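Local coordinates for protein amino Transferase (Eubacterium rectale, PDB 3ELE) that probably acts as a pyridoxal-5'-phosphate-dependent aminotransferase of class I and II, moving amino groups between amino acids and keto acids, at residues G43-P48 with S251-R256; D100-T105 with I257-V262; M106-S111 with C243-K248; L112-R117 with L283-A288. One frame throughout, in Å; residues are numbered along the deposited sequence.

From the N terminus, residues 43-48 open the first loop, and 100-105, 106-111 and 112-117 then run on without a break from the edge strand of the large sheet into helix 108-119. The loops close in a different order. Residues 243-248 close interaction 3, which is nested inside the loops of interactions 1 and 2; 251-256 close interaction 1, 257-262 interaction 2, and 283-288 interaction 4. Interactions 1 and 2 cross along the chain, and interaction 4 crosses the other three. Interactions 1 and 3 gather loops and the helix start around the cofactor phosphate; interactions 2 and 4 join the sheet edge and a subunit-interface loop to helix 108-119 and its neighbours.

Interaction 1. Residues G43-P48 with S251-R256; sequences GNPSIP and SLPGER. With PLP (pyridoxal-5'-phosphate), chain E.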
loop_
_atom_site.group_PDB
_atom_site.type_symbol
_atom_site.label_atom_id
_atom_site.label_comp_id
_atom_site.label_asym_id
_atom_site.label_seq_id
_atom_site.Cartn_x
_atom_site.Cartn_y
_atom_site.Cartn_z
ATOM N N GLY A 43 -12.507 3.803 16.632
ATOM C CA GLY A 43 -11.470 4.775 16.965
ATOM C C GLY A 43 -10.984 5.676 15.844
ATOM O O GLY A 43 -9.780 5.718 15.574
ATOM N N ASN A 44 -11.896 6.431 15.228
ATOM C CA ASN A 44 -11.553 7.318 14.107
ATOM C C ASN A 44 -11.222 8.729 14.557
ATOM O O ASN A 44 -11.957 9.282 15.381
ATOM C CB ASN A 44 -12.711 7.412 13.105
ATOM C CG ASN A 44 -13.012 6.101 12.393
ATOM O OD1 ASN A 44 -14.163 5.847 12.064
ATOM N ND2 ASN A 44 -11.993 5.273 12.141
ATOM N N PRO A 45 -10.111 9.323 14.045
ATOM C CA PRO A 45 -9.843 10.737 14.304
ATOM C C PRO A 45 -11.089 11.615 14.083
ATOM O O PRO A 45 -11.749 11.503 13.051
ATOM C CB PRO A 45 -8.743 11.073 13.287
ATOM C CG PRO A 45 -7.965 9.828 13.192
ATOM C CD PRO A 45 -8.992 8.712 13.291
ATOM N N SER A 46 -11.418 12.417 15.091
ATOM C CA SER A 46 -12.584 13.284 15.080
ATOM C C SER A 46 -12.291 14.791 15.015
ATOM O O SER A 46 -13.236 15.564 14.841
ATOM C CB SER A 46 -13.438 12.958 16.302
ATOM O OG SER A 46 -12.685 13.100 17.481
ATOM N N ILE A 47 -11.029 15.216 15.170
ATOM C CA ILE A 47 -10.655 16.658 15.073
ATOM C C ILE A 47 -10.146 16.922 13.644
ATOM O O ILE A 47 -9.508 16.029 13.059
ATOM C CB ILE A 47 -9.616 17.116 16.156
ATOM C CG1 ILE A 47 -8.217 16.455 15.971
ATOM C CG2 ILE A 47 -10.186 16.861 17.574
ATOM C CD1 ILE A 47 -7.168 16.864 17.044
ATOM N N PRO A 48 -10.451 18.110 13.059
ATOM C CA PRO A 48 -9.961 18.383 11.712
ATOM C C PRO A 48 -8.451 18.621 11.677
ATOM O O PRO A 48 -7.856 19.033 12.685
ATOM C CB PRO A 48 -10.704 19.660 11.327
ATOM C CG PRO A 48 -10.923 20.331 12.577
ATOM C CD PRO A 48 -11.241 19.249 13.560
ATOM N N SER A 251 -4.690 14.152 11.507
ATOM C CA SER A 251 -6.067 13.727 11.173
ATOM C C SER A 251 -6.236 13.361 9.688
ATOM O O SER A 251 -7.246 13.713 9.044
ATOM C CB SER A 251 -7.125 14.753 11.641
ATOM O OG SER A 251 -7.171 14.799 13.042
ATOM N N LEU A 252 -5.245 12.627 9.166
ATOM C CA LEU A 252 -5.225 12.202 7.776
ATOM C C LEU A 252 -5.210 10.660 7.644
ATOM O O LEU A 252 -4.421 10.130 6.858
ATOM C CB LEU A 252 -4.006 12.836 7.073
ATOM C CG LEU A 252 -3.809 14.347 7.134
ATOM C CD1 LEU A 252 -2.540 14.762 6.449
ATOM C CD2 LEU A 252 -5.005 15.109 6.535
ATOM N N PRO A 253 -6.115 9.940 8.368
ATOM C CA PRO A 253 -6.075 8.470 8.312
ATOM C C PRO A 253 -6.348 7.843 6.943
ATOM O O PRO A 253 -5.776 6.799 6.633
ATOM C CB PRO A 253 -7.141 8.045 9.329
ATOM C CG PRO A 253 -8.046 9.121 9.404
ATOM C CD PRO A 253 -7.238 10.375 9.220
ATOM N N GLY A 254 -7.227 8.463 6.172
ATOM C CA GLY A 254 -7.537 8.029 4.823
ATOM C C GLY A 254 -6.498 8.379 3.773
ATOM O O GLY A 254 -6.576 7.836 2.687
ATOM N N GLU A 255 -5.548 9.276 4.076
ATOM C CA GLU A 255 -4.504 9.692 3.109
ATOM C C GLU A 255 -3.282 8.758 2.974
ATOM O O GLU A 255 -2.579 8.802 1.959
ATOM C CB GLU A 255 -4.108 11.157 3.344
ATOM C CG GLU A 255 -5.301 12.158 3.400
ATOM C CD GLU A 255 -6.247 12.133 2.194
ATOM O OE1 GLU A 255 -6.054 11.347 1.237
ATOM O OE2 GLU A 255 -7.216 12.930 2.184
ATOM N N ARG A 256 -3.056 7.904 3.972
ATOM C CA ARG A 256 -2.041 6.837 3.924
ATOM C C ARG A 256 -0.619 7.383 3.774
ATOM O O ARG A 256 -0.013 7.298 2.709
ATOM C CB ARG A 256 -2.376 5.802 2.802
ATOM C CG ARG A 256 -3.851 5.402 2.665
ATOM C CD ARG A 256 -4.493 5.065 3.991
ATOM N NE ARG A 256 -3.849 3.946 4.657
ATOM C CZ ARG A 256 -3.619 3.804 5.963
ATOM N NH1 ARG A 256 -3.852 4.763 6.838
ATOM N NH2 ARG A 256 -3.039 2.685 6.385
HETATM N N1 PLP E . -1.452 1.223 15.420
HETATM C C2 PLP E . -2.448 1.468 16.368
HETATM C C2A PLP E . -2.192 1.125 17.800
HETATM C C3 PLP E . -3.668 2.061 15.982
HETATM O O3 PLP E . -4.646 2.321 16.911
HETATM C C4 PLP E . -3.910 2.374 14.624
HETATM C C4A PLP E . -5.364 2.574 14.235
HETATM O O4A PLP E . -6.062 1.604 13.938
HETATM C C5 PLP E . -2.875 2.115 13.674
HETATM C C6 PLP E . -1.649 1.534 14.084
HETATM C C5A PLP E . -3.036 2.380 12.192
HETATM O O4P PLP E . -2.609 3.646 11.799
HETATM P P PLP E . -2.607 3.971 10.220
HETATM O O1P PLP E . -1.462 4.886 9.893
HETATM O O2P PLP E . -3.862 4.719 9.874
HETATM O O3P PLP E . -2.515 2.733 9.391
#
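Ser251 and Ile47 make the polar link between these two loops. The hydroxyl OG of Ser251, anti to its carbonyl carbon (chi1 -67°), donates to Ile47 O at 2.6 Å, coming from 36° above that carbonyl's plane, while Ile47 CG1 lies 3.5 Å from the same OG. The apolar part is made by two proline rings that lie alongside, pointing opposite ways, Pro45 CG being 3.9 Å from Pro253 CG. Hydrogen bonds to pyridoxal-5'-phosphate gather at Arg256, whose side chain is bent at chi2 and chi3. Its guanidinium meets the phosphate edge-on, with the phosphorus in its plane: NH1 donates to O2P at 3.0 Å and NH2 to O3P at 3.1 Å. NH1 also donates to Pro253 O at 2.8 Å, a second-shell bond that helps fix the rotation of the group. An alanine in place of Arg256 would probably leave O2P and O3P without these two donors and Pro253 O without its side-chain partner. Pro253 therefore serves both parts of the contact, its ring packing on Pro45 and its carbonyl accepting from the arginine that probably helps balance the cofactor's phosphate charge.

Interaction 2. Residues D100-T105 with I257-V262; sequences DNLYMT and IGYVLV
Two first torsions set up the meeting of Leu102 and Tyr259: Tyr259 CG stands between its backbone N and carbonyl carbon (chi1 61°), and Leu102 CG is anti to its carbonyl carbon (chi1 -78°). The second torsion of Leu102 (chi2 -61°) then places its CD1 over one face of the tyrosine ring, offset toward the rim and 3.5 Å from CD1 of Tyr259, a CH-pi contact. On this face of the sheet Leu102 CD2 also reaches Leu261 CD1 at 3.8 Å. The bent chain of Met104, a selenomethionine, carries CE to 4.0 Å from Ile257 CD1, just before strand 258-261. On the other face, the side chains of Thr105 and Val260 cross at about a right angle, their CG2 atoms 3.9 Å apart. Tyr103 pairs antiparallel with Val260, and Thr105 with Gly258, by backbone hydrogen bonds. Just before strand 102-105 and just after 258-261, Val262 N donates to Asn101 O at 2.7 Å, and Asn101 ND2 bonds to Val262 O. Strand 102-105 is outermost in the mixed seven-stranded sheet characteristic of fold-type I aminotransferases, and 258-261 alone runs against the others. Helix 79-93 covers the Leu102 and Tyr259 face, helix 108-119 that of Tyr103 and Val260.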
loop_
_atom_site.group_PDB
_atom_site.type_symbol
_atom_site.label_atom_id
_atom_site.label_comp_id
_atom_site.label_asym_id
_atom_site.label_seq_id
_atom_site.Cartn_x
_atom_site.Cartn_y
_atom_site.Cartn_z
ATOM N N ASP A 100 18.461 9.218 4.905
ATOM C CA ASP A 100 18.600 7.778 4.637
ATOM C C ASP A 100 18.220 6.826 5.781
ATOM O O ASP A 100 18.294 5.617 5.601
ATOM C CB ASP A 100 20.016 7.458 4.117
ATOM C CG ASP A 100 20.310 8.114 2.780
ATOM O OD1 ASP A 100 19.366 8.380 2.008
ATOM O OD2 ASP A 100 21.497 8.357 2.490
ATOM N N ASN A 101 17.865 7.360 6.952
ATOM C CA ASN A 101 17.342 6.561 8.050
ATOM C C ASN A 101 15.811 6.356 7.892
ATOM O O ASN A 101 15.238 5.564 8.639
ATOM C CB ASN A 101 17.651 7.231 9.416
ATOM C CG ASN A 101 19.115 7.129 9.819
ATOM O OD1 ASN A 101 19.804 8.132 9.935
ATOM N ND2 ASN A 101 19.588 5.921 10.032
ATOM N N LEU A 102 15.169 7.043 6.930
ATOM C CA LEU A 102 13.703 7.000 6.739
ATOM C C LEU A 102 13.285 6.247 5.490
ATOM O O LEU A 102 14.028 6.235 4.500
ATOM C CB LEU A 102 13.121 8.420 6.675
ATOM C CG LEU A 102 12.915 9.244 7.953
ATOM C CD1 LEU A 102 11.926 8.513 8.870
ATOM C CD2 LEU A 102 14.203 9.554 8.679
ATOM N N TYR A 103 12.117 5.599 5.565
ATOM C CA TYR A 103 11.474 4.942 4.409
ATOM C C TYR A 103 10.012 5.374 4.468
ATOM O O TYR A 103 9.331 5.026 5.426
ATOM C CB TYR A 103 11.628 3.420 4.486
ATOM C CG TYR A 103 11.037 2.662 3.319
ATOM C CD1 TYR A 103 9.688 2.345 3.288
ATOM C CD2 TYR A 103 11.818 2.246 2.257
ATOM C CE1 TYR A 103 9.121 1.656 2.229
ATOM C CE2 TYR A 103 11.260 1.563 1.191
ATOM C CZ TYR A 103 9.909 1.260 1.185
ATOM O OH TYR A 103 9.320 0.572 0.141
HETATM N N MSE A 104 9.540 6.122 3.470
HETATM C CA MSE A 104 8.173 6.650 3.472
HETATM C C MSE A 104 7.182 5.547 3.091
HETATM O O MSE A 104 7.382 4.850 2.101
HETATM C CB MSE A 104 8.017 7.857 2.542
HETATM C CG MSE A 104 9.014 9.009 2.814
HETATM SE SE MSE A 104 9.085 9.597 4.645
HETATM C CE MSE A 104 7.293 10.311 4.787
ATOM N N THR A 105 6.125 5.425 3.891
ATOM C CA THR A 105 5.129 4.364 3.749
ATOM C C THR A 105 3.719 4.926 3.611
ATOM O O THR A 105 3.487 6.117 3.794
ATOM C CB THR A 105 5.163 3.396 4.959
ATOM O OG1 THR A 105 4.789 4.110 6.148
ATOM C CG2 THR A 105 6.541 2.737 5.132
ATOM N N ILE A 257 -0.115 7.996 4.836
ATOM C CA ILE A 257 1.251 8.538 4.836
ATOM C C ILE A 257 1.920 8.340 6.196
ATOM O O ILE A 257 1.413 8.761 7.236
ATOM C CB ILE A 257 1.260 10.021 4.349
ATOM C CG1 ILE A 257 2.691 10.590 4.275
ATOM C CG2 ILE A 257 0.308 10.902 5.206
ATOM C CD1 ILE A 257 3.629 9.872 3.346
ATOM N N GLY A 258 3.053 7.655 6.180
ATOM C CA GLY A 258 3.811 7.444 7.382
ATOM C C GLY A 258 5.227 7.060 7.048
ATOM O O GLY A 258 5.712 7.356 5.956
ATOM N N TYR A 259 5.880 6.381 7.976
ATOM C CA TYR A 259 7.247 5.951 7.737
ATOM C C TYR A 259 7.696 4.839 8.649
ATOM O O TYR A 259 7.013 4.507 9.630
ATOM C CB TYR A 259 8.242 7.131 7.849
ATOM C CG TYR A 259 8.323 7.842 9.202
ATOM C CD1 TYR A 259 9.003 7.263 10.295
ATOM C CD2 TYR A 259 7.773 9.118 9.379
ATOM C CE1 TYR A 259 9.101 7.915 11.530
ATOM C CE2 TYR A 259 7.886 9.790 10.619
ATOM C CZ TYR A 259 8.555 9.175 11.681
ATOM O OH TYR A 259 8.664 9.805 12.901
ATOM N N VAL A 260 8.830 4.259 8.254
ATOM C CA VAL A 260 9.608 3.315 9.032
ATOM C C VAL A 260 10.965 4.028 9.214
ATOM O O VAL A 260 11.593 4.466 8.233
ATOM C CB VAL A 260 9.818 1.956 8.355
ATOM C CG1 VAL A 260 10.791 1.097 9.190
ATOM C CG2 VAL A 260 8.468 1.220 8.190
ATOM N N LEU A 261 11.399 4.139 10.463
ATOM C CA LEU A 261 12.659 4.781 10.805
ATOM C C LEU A 261 13.635 3.670 11.157
ATOM O O LEU A 261 13.346 2.869 12.061
ATOM C CB LEU A 261 12.434 5.717 11.984
ATOM C CG LEU A 261 13.591 6.444 12.649
ATOM C CD1 LEU A 261 14.379 7.263 11.671
ATOM C CD2 LEU A 261 13.013 7.291 13.781
ATOM N N VAL A 262 14.754 3.606 10.427
ATOM C CA VAL A 262 15.824 2.589 10.634
ATOM C C VAL A 262 17.122 3.302 11.126
ATOM O O VAL A 262 17.904 3.780 10.297
ATOM C CB VAL A 262 16.102 1.773 9.343
ATOM C CG1 VAL A 262 17.140 0.671 9.601
ATOM C CG2 VAL A 262 14.823 1.130 8.808
#

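Interaction 3. Residues M106-S111 with C243-K248; sequences MGAAAS and CYSYSK. With PLP (pyridoxal-5'-phosphate), chain E.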
loop_
_atom_site.group_PDB
_atom_site.type_symbol
_atom_site.label_atom_id
_atom_site.label_comp_id
_atom_site.label_asym_id
_atom_site.label_seq_id
_atom_site.Cartn_x
_atom_site.Cartn_y
_atom_site.Cartn_z
HETATM N N MSE A 106 2.789 4.026 3.317
HETATM C CA MSE A 106 1.383 4.327 3.148
HETATM C C MSE A 106 0.615 4.047 4.434
HETATM O O MSE A 106 -0.324 3.245 4.453
HETATM C CB MSE A 106 0.861 3.534 1.950
HETATM C CG MSE A 106 1.637 3.950 0.666
HETATM SE SE MSE A 106 0.882 3.265 -0.916
HETATM C CE MSE A 106 1.334 1.495 -0.604
ATOM N N GLY A 107 1.028 4.727 5.508
ATOM C CA GLY A 107 0.439 4.587 6.834
ATOM C C GLY A 107 1.145 3.569 7.708
ATOM O O GLY A 107 2.041 2.839 7.255
ATOM N N ALA A 108 0.732 3.556 8.979
ATOM C CA ALA A 108 1.269 2.680 10.001
ATOM C C ALA A 108 1.049 1.197 9.720
ATOM O O ALA A 108 1.899 0.412 10.068
ATOM C CB ALA A 108 0.703 3.042 11.374
ATOM N N ALA A 109 -0.083 0.818 9.117
ATOM C CA ALA A 109 -0.328 -0.598 8.742
ATOM C C ALA A 109 0.710 -1.082 7.744
ATOM O O ALA A 109 1.106 -2.235 7.782
ATOM C CB ALA A 109 -1.717 -0.791 8.164
ATOM N N ALA A 110 1.118 -0.199 6.829
ATOM C CA ALA A 110 2.158 -0.510 5.855
ATOM C C ALA A 110 3.532 -0.593 6.559
ATOM O O ALA A 110 4.304 -1.487 6.271
ATOM C CB ALA A 110 2.172 0.514 4.735
ATOM N N SER A 111 3.797 0.308 7.504
ATOM C CA SER A 111 5.063 0.337 8.252
ATOM C C SER A 111 5.245 -0.949 9.057
ATOM O O SER A 111 6.297 -1.580 8.997
ATOM C CB SER A 111 5.132 1.566 9.188
ATOM O OG SER A 111 5.139 2.796 8.474
ATOM N N CYS A 243 7.683 2.898 13.710
ATOM C CA CYS A 243 6.585 2.942 12.748
ATOM C C CYS A 243 5.734 4.121 13.167
ATOM O O CYS A 243 5.265 4.181 14.317
ATOM C CB CYS A 243 5.753 1.655 12.793
ATOM S SG CYS A 243 6.701 0.208 12.297
ATOM N N TYR A 244 5.560 5.055 12.243
ATOM C CA TYR A 244 4.806 6.246 12.486
ATOM C C TYR A 244 3.872 6.525 11.304
ATOM O O TYR A 244 4.055 5.986 10.215
ATOM C CB TYR A 244 5.796 7.397 12.715
ATOM C CG TYR A 244 5.114 8.692 13.075
ATOM C CD1 TYR A 244 4.630 8.917 14.377
ATOM C CD2 TYR A 244 4.864 9.666 12.095
ATOM C CE1 TYR A 244 3.963 10.092 14.702
ATOM C CE2 TYR A 244 4.196 10.851 12.411
ATOM C CZ TYR A 244 3.754 11.065 13.711
ATOM O OH TYR A 244 3.097 12.242 13.998
ATOM N N SER A 245 2.827 7.295 11.564
ATOM C CA SER A 245 1.957 7.805 10.523
ATOM C C SER A 245 1.341 9.121 10.982
ATOM O O SER A 245 1.328 9.424 12.175
ATOM C CB SER A 245 0.878 6.801 10.137
ATOM O OG SER A 245 -0.199 6.788 11.054
ATOM N N TYR A 246 0.830 9.877 10.014
ATOM C CA TYR A 246 0.168 11.167 10.254
ATOM C C TYR A 246 -1.358 11.034 10.378
ATOM O O TYR A 246 -2.071 12.034 10.315
ATOM C CB TYR A 246 0.589 12.174 9.167
ATOM C CG TYR A 246 2.076 12.443 9.206
ATOM C CD1 TYR A 246 2.968 11.623 8.504
ATOM C CD2 TYR A 246 2.607 13.480 9.980
ATOM C CE1 TYR A 246 4.344 11.837 8.552
ATOM C CE2 TYR A 246 4.015 13.712 10.028
ATOM C CZ TYR A 246 4.864 12.877 9.315
ATOM O OH TYR A 246 6.234 13.052 9.325
ATOM N N SER A 247 -1.845 9.801 10.607
ATOM C CA SER A 247 -3.269 9.507 10.729
ATOM C C SER A 247 -3.923 10.212 11.923
ATOM O O SER A 247 -5.046 10.689 11.800
ATOM C CB SER A 247 -3.513 7.992 10.790
ATOM O OG SER A 247 -2.994 7.331 9.623
ATOM N N LYS A 248 -3.214 10.300 13.048
ATOM C CA LYS A 248 -3.737 10.952 14.272
ATOM C C LYS A 248 -3.228 12.366 14.504
ATOM O O LYS A 248 -4.002 13.258 14.905
ATOM C CB LYS A 248 -3.438 10.094 15.503
ATOM C CG LYS A 248 -4.342 8.890 15.649
ATOM C CD LYS A 248 -3.929 7.704 14.821
ATOM C CE LYS A 248 -5.049 6.685 14.685
ATOM N NZ LYS A 248 -4.613 5.561 13.822
HETATM N N1 PLP E . -1.452 1.223 15.420
HETATM C C2 PLP E . -2.448 1.468 16.368
HETATM C C2A PLP E . -2.192 1.125 17.800
HETATM C C3 PLP E . -3.668 2.061 15.982
HETATM O O3 PLP E . -4.646 2.321 16.911
HETATM C C4 PLP E . -3.910 2.374 14.624
HETATM C C4A PLP E . -5.364 2.574 14.235
HETATM O O4A PLP E . -6.062 1.604 13.938
HETATM C C5 PLP E . -2.875 2.115 13.674
HETATM C C6 PLP E . -1.649 1.534 14.084
HETATM C C5A PLP E . -3.036 2.380 12.192
HETATM O O4P PLP E . -2.609 3.646 11.799
HETATM P P PLP E . -2.607 3.971 10.220
HETATM O O1P PLP E . -1.462 4.886 9.893
HETATM O O2P PLP E . -3.862 4.719 9.874
HETATM O O3P PLP E . -2.515 2.733 9.391
#
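Ser111 and Cys243 form one tight point of this contact, their CB atoms 3.7 Å apart; the other is Ser245, whose CB comes within 3.4 Å of Ala108 N. No hydrogen bond joins the two segments directly. Past Ser245 they diverge, and on this looser side the phosphate of pyridoxal-5'-phosphate (PLP) lies between them; the touching residues are all buried. Ser245 OG donates to PLP O1P at 2.6 Å, its hydroxyl placed between the backbone N and the carbonyl carbon (chi1 80°). Ala108 N also donates to PLP O1P, at 2.7 Å, while Ala109 N binds PLP O3P at 3.1 Å. Ser247 OG lies within 2.8 Å of PLP O2P and 2.9 Å of PLP O1P. Gly107, the N-cap residue, has backbone angles that call for glycine, and a side chain would crowd O1P. The helix start would probably add favourable polarity toward the phosphate. Lys248 NZ stands 3.1 Å from PLP C4A, consistent with the Schiff-base lysine of this family, though modelled unbonded. The first turn of helix 108-119 packs over strands 240-245 and 258-261, and Ser111 OG is hydrogen-bonded to Tyr259 O and to Thr105 OG1 of the adjoining strand 102-105.

Interaction 4. Residues L112-R117 with L283-A288; sequences LSICFR and LGYVCA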
loop_
_atom_site.group_PDB
_atom_site.type_symbol
_atom_site.label_atom_id
_atom_site.label_comp_id
_atom_site.label_asym_id
_atom_site.label_seq_id
_atom_site.Cartn_x
_atom_site.Cartn_y
_atom_site.Cartn_z
ATOM N N LEU A 112 4.202 -1.343 9.779
ATOM C CA LEU A 112 4.216 -2.597 10.585
ATOM C C LEU A 112 4.397 -3.821 9.701
ATOM O O LEU A 112 5.264 -4.659 9.987
ATOM C CB LEU A 112 2.932 -2.717 11.412
ATOM C CG LEU A 112 2.784 -1.667 12.526
ATOM C CD1 LEU A 112 1.358 -1.624 13.055
ATOM C CD2 LEU A 112 3.786 -1.913 13.653
ATOM N N SER A 113 3.629 -3.882 8.599
ATOM C CA SER A 113 3.705 -4.996 7.638
ATOM C C SER A 113 5.134 -5.168 7.113
ATOM O O SER A 113 5.680 -6.289 7.154
ATOM C CB SER A 113 2.708 -4.800 6.486
ATOM O OG SER A 113 1.367 -4.830 6.963
ATOM N N ILE A 114 5.741 -4.055 6.686
ATOM C CA ILE A 114 7.148 -4.017 6.220
ATOM C C ILE A 114 8.110 -4.560 7.272
ATOM O O ILE A 114 8.992 -5.340 6.934
ATOM C CB ILE A 114 7.591 -2.560 5.829
ATOM C CG1 ILE A 114 6.942 -2.147 4.516
ATOM C CG2 ILE A 114 9.095 -2.452 5.669
ATOM C CD1 ILE A 114 7.046 -0.684 4.237
ATOM N N CYS A 115 7.940 -4.148 8.536
ATOM C CA CYS A 115 8.811 -4.621 9.641
ATOM C C CYS A 115 8.727 -6.133 9.887
ATOM O O CYS A 115 9.757 -6.791 9.994
ATOM C CB CYS A 115 8.558 -3.856 10.944
ATOM S SG CYS A 115 9.106 -2.127 10.887
ATOM N N PHE A 116 7.516 -6.676 9.958
ATOM C CA PHE A 116 7.353 -8.121 10.185
ATOM C C PHE A 116 7.812 -8.917 8.964
ATOM O O PHE A 116 8.490 -9.955 9.109
ATOM C CB PHE A 116 5.929 -8.494 10.568
ATOM C CG PHE A 116 5.397 -7.757 11.773
ATOM C CD1 PHE A 116 6.089 -7.771 12.985
ATOM C CD2 PHE A 116 4.162 -7.096 11.712
ATOM C CE1 PHE A 116 5.574 -7.094 14.121
ATOM C CE2 PHE A 116 3.640 -6.433 12.826
ATOM C CZ PHE A 116 4.344 -6.427 14.033
ATOM N N ARG A 117 7.487 -8.409 7.770
ATOM C CA ARG A 117 7.919 -9.027 6.510
ATOM C C ARG A 117 9.454 -9.042 6.373
ATOM O O ARG A 117 10.036 -10.056 6.000
ATOM C CB ARG A 117 7.265 -8.318 5.322
ATOM C CG ARG A 117 7.455 -8.962 3.955
ATOM C CD ARG A 117 7.062 -10.436 3.931
ATOM N NE ARG A 117 7.043 -10.989 2.574
ATOM C CZ ARG A 117 5.995 -11.020 1.742
ATOM N NH1 ARG A 117 4.808 -10.564 2.098
ATOM N NH2 ARG A 117 6.136 -11.561 0.536
ATOM N N LEU A 283 5.370 -6.338 -0.907
ATOM C CA LEU A 283 3.985 -6.052 -0.491
ATOM C C LEU A 283 3.204 -5.256 -1.526
ATOM O O LEU A 283 2.056 -4.924 -1.280
ATOM C CB LEU A 283 3.988 -5.322 0.863
ATOM C CG LEU A 283 4.431 -6.178 2.066
ATOM C CD1 LEU A 283 4.887 -5.296 3.217
ATOM C CD2 LEU A 283 3.306 -7.093 2.524
ATOM N N GLY A 284 3.820 -4.952 -2.668
ATOM C CA GLY A 284 3.197 -4.215 -3.754
ATOM C C GLY A 284 3.268 -2.707 -3.625
ATOM O O GLY A 284 2.515 -2.025 -4.309
ATOM N N TYR A 285 4.158 -2.189 -2.769
ATOM C CA TYR A 285 4.279 -0.740 -2.553
ATOM C C TYR A 285 5.292 -0.202 -3.545
ATOM O O TYR A 285 6.336 -0.821 -3.736
ATOM C CB TYR A 285 4.734 -0.375 -1.127
ATOM C CG TYR A 285 4.004 -1.012 0.031
ATOM C CD1 TYR A 285 2.646 -1.309 -0.028
ATOM C CD2 TYR A 285 4.656 -1.234 1.250
ATOM C CE1 TYR A 285 1.969 -1.864 1.089
ATOM C CE2 TYR A 285 3.967 -1.788 2.362
ATOM C CZ TYR A 285 2.614 -2.098 2.248
ATOM O OH TYR A 285 1.856 -2.628 3.268
ATOM N N VAL A 286 4.972 0.921 -4.194
ATOM C CA VAL A 286 5.890 1.554 -5.165
ATOM C C VAL A 286 6.465 2.831 -4.538
ATOM O O VAL A 286 7.676 3.068 -4.609
ATOM C CB VAL A 286 5.215 1.781 -6.509
ATOM C CG1 VAL A 286 6.133 2.526 -7.478
ATOM C CG2 VAL A 286 4.782 0.446 -7.081
ATOM N N CYS A 287 5.596 3.644 -3.948
ATOM C CA CYS A 287 6.006 4.800 -3.154
ATOM C C CYS A 287 4.808 5.359 -2.388
ATOM O O CYS A 287 3.669 5.101 -2.779
ATOM C CB CYS A 287 6.593 5.914 -4.030
ATOM S SG CYS A 287 5.472 6.724 -5.206
ATOM N N ALA A 288 5.072 6.134 -1.328
ATOM C CA ALA A 288 4.017 6.821 -0.579
ATOM C C ALA A 288 3.417 7.870 -1.496
ATOM O O ALA A 288 4.114 8.326 -2.417
ATOM C CB ALA A 288 4.567 7.477 0.681
#
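Leu283 lies against the backbone of helix 108-119 at Ser113 and Ile114, its CD1 being 3.8 Å from Ile114 N and 4.0 Å from Ser113 CB. Its other branch, CD2, approaches Arg117 NH1 at 3.8 Å, the two side chains running side by side with opposed directions. Among the residues here Leu283 is the most extensively covered. Tyr285 adds a second, smaller patch. Ile114 CG1, anti to its carbonyl carbon (chi1 -73°), comes to the edge of the tyrosine ring in its plane, 3.7 Å from CE2 of Tyr285, and Ile114 CD1 is 3.8 Å from the same atom. Leu283 CB meanwhile lies over one face of that ring, toward its rim. The phenol OH of Tyr285 passes 4.0 Å from Ser113 CB and makes a weak hydrogen bond to Leu283 O of the second subunit, whose own Tyr285 returns it. An alanine at Tyr285 would probably open a gap beside Ile114 and Leu283 and leave Leu283 O of the second subunit without this weak partner. Across the segments the contact is held by apolar and van der Waals packing alone. Gly284, with positive phi, ends helix 269-282 in a Schellman motif, turning the chain into this loop at the dimer interface. Helix 108-119 packs against the C-terminal half of helix 269-282, Ile114 touching Val276 and Ala279 there and Tyr103 and Thr105 of strand 102-105.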